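Local coordinates for protein buckwheat glutaredoxin (Polygonaceae, PDB 5GTX) that probably catalyses glutathione-dependent reduction of disulfides and mixed disulfides, at residues V38-Y43 and Y61-L66. Numbering follows the deposited sequence.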
loop_
_atom_site.group_PDB
_atom_site.type_symbol
_atom_site.label_atom_id
_atom_site.label_comp_id
_atom_site.label_asym_id
_atom_site.label_seq_id
_atom_site.Cartn_x
_atom_site.Cartn_y
_atom_site.Cartn_z
ATOM N N VAL A 38 0.715 -2.460 -1.158
ATOM C CA VAL A 38 -0.079 -1.492 -1.901
ATOM C C VAL A 38 -1.539 -1.883 -1.752
ATOM O O VAL A 38 -1.931 -2.990 -2.142
ATOM C CB VAL A 38 0.312 -1.435 -3.388
ATOM C CG1 VAL A 38 -0.488 -0.360 -4.112
ATOM C CG2 VAL A 38 1.798 -1.175 -3.544
ATOM N N PHE A 39 -2.329 -0.991 -1.160
ATOM C CA PHE A 39 -3.774 -1.127 -1.084
ATOM C C PHE A 39 -4.330 -0.393 -2.290
ATOM O O PHE A 39 -4.048 0.794 -2.479
ATOM C CB PHE A 39 -4.313 -0.547 0.225
ATOM C CG PHE A 39 -3.853 -1.301 1.442
ATOM C CD1 PHE A 39 -4.494 -2.461 1.839
ATOM C CD2 PHE A 39 -2.758 -0.871 2.166
ATOM C CE1 PHE A 39 -4.058 -3.171 2.938
ATOM C CE2 PHE A 39 -2.318 -1.582 3.269
ATOM C CZ PHE A 39 -2.969 -2.728 3.651
ATOM N N SER A 40 -5.064 -1.103 -3.137
ATOM C CA SER A 40 -5.361 -0.538 -4.434
ATOM C C SER A 40 -6.696 -1.071 -4.937
ATOM O O SER A 40 -7.414 -1.793 -4.238
ATOM C CB SER A 40 -4.214 -0.832 -5.410
ATOM O OG SER A 40 -4.064 -2.217 -5.648
ATOM N N LYS A 41 -7.027 -0.679 -6.161
ATOM C CA LYS A 41 -8.229 -1.105 -6.855
ATOM C C LYS A 41 -7.852 -1.383 -8.299
ATOM O O LYS A 41 -7.170 -0.573 -8.931
ATOM C CB LYS A 41 -9.326 -0.040 -6.766
ATOM C CG LYS A 41 -9.903 0.099 -5.364
ATOM C CD LYS A 41 -10.918 1.221 -5.269
ATOM C CE LYS A 41 -11.829 0.979 -4.082
ATOM N NZ LYS A 41 -12.523 2.212 -3.638
ATOM N N THR A 42 -8.296 -2.529 -8.811
ATOM C CA THR A 42 -7.906 -3.043 -10.122
ATOM C C THR A 42 -8.060 -2.028 -11.253
ATOM O O THR A 42 -7.338 -2.095 -12.253
ATOM C CB THR A 42 -8.728 -4.293 -10.448
ATOM O OG1 THR A 42 -10.098 -4.046 -10.121
ATOM C CG2 THR A 42 -8.232 -5.496 -9.654
ATOM N N TYR A 43 -8.996 -1.092 -11.123
ATOM C CA TYR A 43 -9.285 -0.150 -12.197
ATOM C C TYR A 43 -8.688 1.235 -11.976
ATOM O O TYR A 43 -8.651 2.032 -12.920
ATOM C CB TYR A 43 -10.799 -0.017 -12.384
ATOM C CG TYR A 43 -11.538 0.375 -11.122
ATOM C CD1 TYR A 43 -11.599 1.696 -10.714
ATOM C CD2 TYR A 43 -12.174 -0.580 -10.339
ATOM C CE1 TYR A 43 -12.269 2.059 -9.563
ATOM C CE2 TYR A 43 -12.847 -0.226 -9.185
ATOM C CZ TYR A 43 -12.890 1.094 -8.800
ATOM O OH TYR A 43 -13.564 1.451 -7.653
ATOM N N TYR A 61 5.934 -6.628 -4.362
ATOM C CA TYR A 61 4.927 -6.029 -3.511
ATOM C C TYR A 61 3.778 -6.999 -3.331
ATOM O O TYR A 61 3.522 -7.859 -4.177
ATOM C CB TYR A 61 4.403 -4.722 -4.098
ATOM C CG TYR A 61 3.853 -4.870 -5.492
ATOM C CD1 TYR A 61 2.567 -5.328 -5.706
ATOM C CD2 TYR A 61 4.627 -4.559 -6.598
ATOM C CE1 TYR A 61 2.063 -5.477 -6.977
ATOM C CE2 TYR A 61 4.125 -4.700 -7.879
ATOM C CZ TYR A 61 2.842 -5.162 -8.058
ATOM O OH TYR A 61 2.321 -5.315 -9.319
ATOM N N GLN A 62 3.068 -6.822 -2.226
ATOM C CA GLN A 62 1.839 -7.546 -1.956
ATOM C C GLN A 62 0.684 -6.583 -2.186
ATOM O O GLN A 62 0.684 -5.483 -1.635
ATOM C CB GLN A 62 1.829 -8.080 -0.523
ATOM C CG GLN A 62 1.102 -9.407 -0.355
ATOM C CD GLN A 62 1.723 -10.531 -1.178
ATOM O OE1 GLN A 62 2.892 -10.465 -1.579
ATOM N NE2 GLN A 62 0.938 -11.571 -1.437
ATOM N N THR A 63 -0.284 -6.979 -3.009
ATOM C CA THR A 63 -1.403 -6.110 -3.348
ATOM C C THR A 63 -2.688 -6.607 -2.704
ATOM O O THR A 63 -2.907 -7.813 -2.561
ATOM C CB THR A 63 -1.619 -6.013 -4.866
ATOM O OG1 THR A 63 -0.432 -5.533 -5.486
ATOM C CG2 THR A 63 -2.704 -5.026 -5.178
ATOM N N ILE A 64 -3.534 -5.650 -2.325
ATOM C CA ILE A 64 -4.895 -5.887 -1.866
ATOM C C ILE A 64 -5.784 -5.077 -2.789
ATOM O O ILE A 64 -5.818 -3.844 -2.691
ATOM C CB ILE A 64 -5.099 -5.453 -0.411
ATOM C CG1 ILE A 64 -3.952 -5.974 0.425
ATOM C CG2 ILE A 64 -6.401 -5.984 0.148
ATOM C CD1 ILE A 64 -3.813 -7.485 0.355
ATOM N N GLU A 65 -6.492 -5.756 -3.683
ATOM C CA GLU A 65 -7.419 -5.087 -4.586
ATOM C C GLU A 65 -8.742 -4.963 -3.841
ATOM O O GLU A 65 -9.531 -5.909 -3.775
ATOM C CB GLU A 65 -7.543 -5.847 -5.902
ATOM C CG GLU A 65 -6.198 -6.109 -6.597
ATOM C CD GLU A 65 -5.510 -4.838 -7.126
ATOM O OE1 GLU A 65 -6.042 -3.720 -6.961
ATOM O OE2 GLU A 65 -4.410 -4.957 -7.707
ATOM N N LEU A 66 -8.969 -3.786 -3.257
ATOM C CA LEU A 66 -10.125 -3.584 -2.393
ATOM C C LEU A 66 -11.426 -3.879 -3.117
ATOM O O LEU A 66 -12.395 -4.332 -2.500
ATOM C CB LEU A 66 -10.124 -2.154 -1.856
ATOM C CG LEU A 66 -8.915 -1.811 -0.985
ATOM C CD1 LEU A 66 -9.063 -0.418 -0.402
ATOM C CD2 LEU A 66 -8.761 -2.842 0.117
#
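Thr42 lays its CG2 methyl over the bent chain of Glu65, 3.7 Å from Glu65 CG, while the carboxylate reaches back to Ser40. With chi1 at 64°, Ser40 OG sits between its own backbone N and carbonyl carbon and gives a hydrogen bond of 2.8 Å to Glu65 OE1, which it meets from above the carboxylate plane. Glu65 OE2 is tied by a salt bridge to Lys51 on helix 45-57, so both carboxylate oxygens are engaged. With an alanine here, the Ser40 hydroxyl and the Lys51 ammonium would probably lose this carboxylate, and the Thr42 methyl would keep only the CB part of its packing. Thr63 CG2 comes within 3.2 Å of Ser40 OG. Behind these side chains, strands 36-40 and 62-65 run parallel as the two strands of the beta-alpha-beta unit of the thioredoxin fold, joined by helix 45-57 as the crossover, with strand 62-65 at the sheet edge. Backbone hydrogen bonds alternate between the strands: Val38 N to Gln62 O, Ile64 N to Val38 O, Ser40 N to Ile64 O, and finally Leu66 N to Ser40 O at 2.7 Å. On the other face, Phe39 and Ile64 lie side by side, Phe39 CE1 standing 3.8 Å from Ile64 CG1. Ala27 and Val31 of helix 17-33 touch Phe39, Leu30 of the same helix touches Ile64, and Ile75 and Leu79 of helix 72-83 also touch the Phe39 side chain.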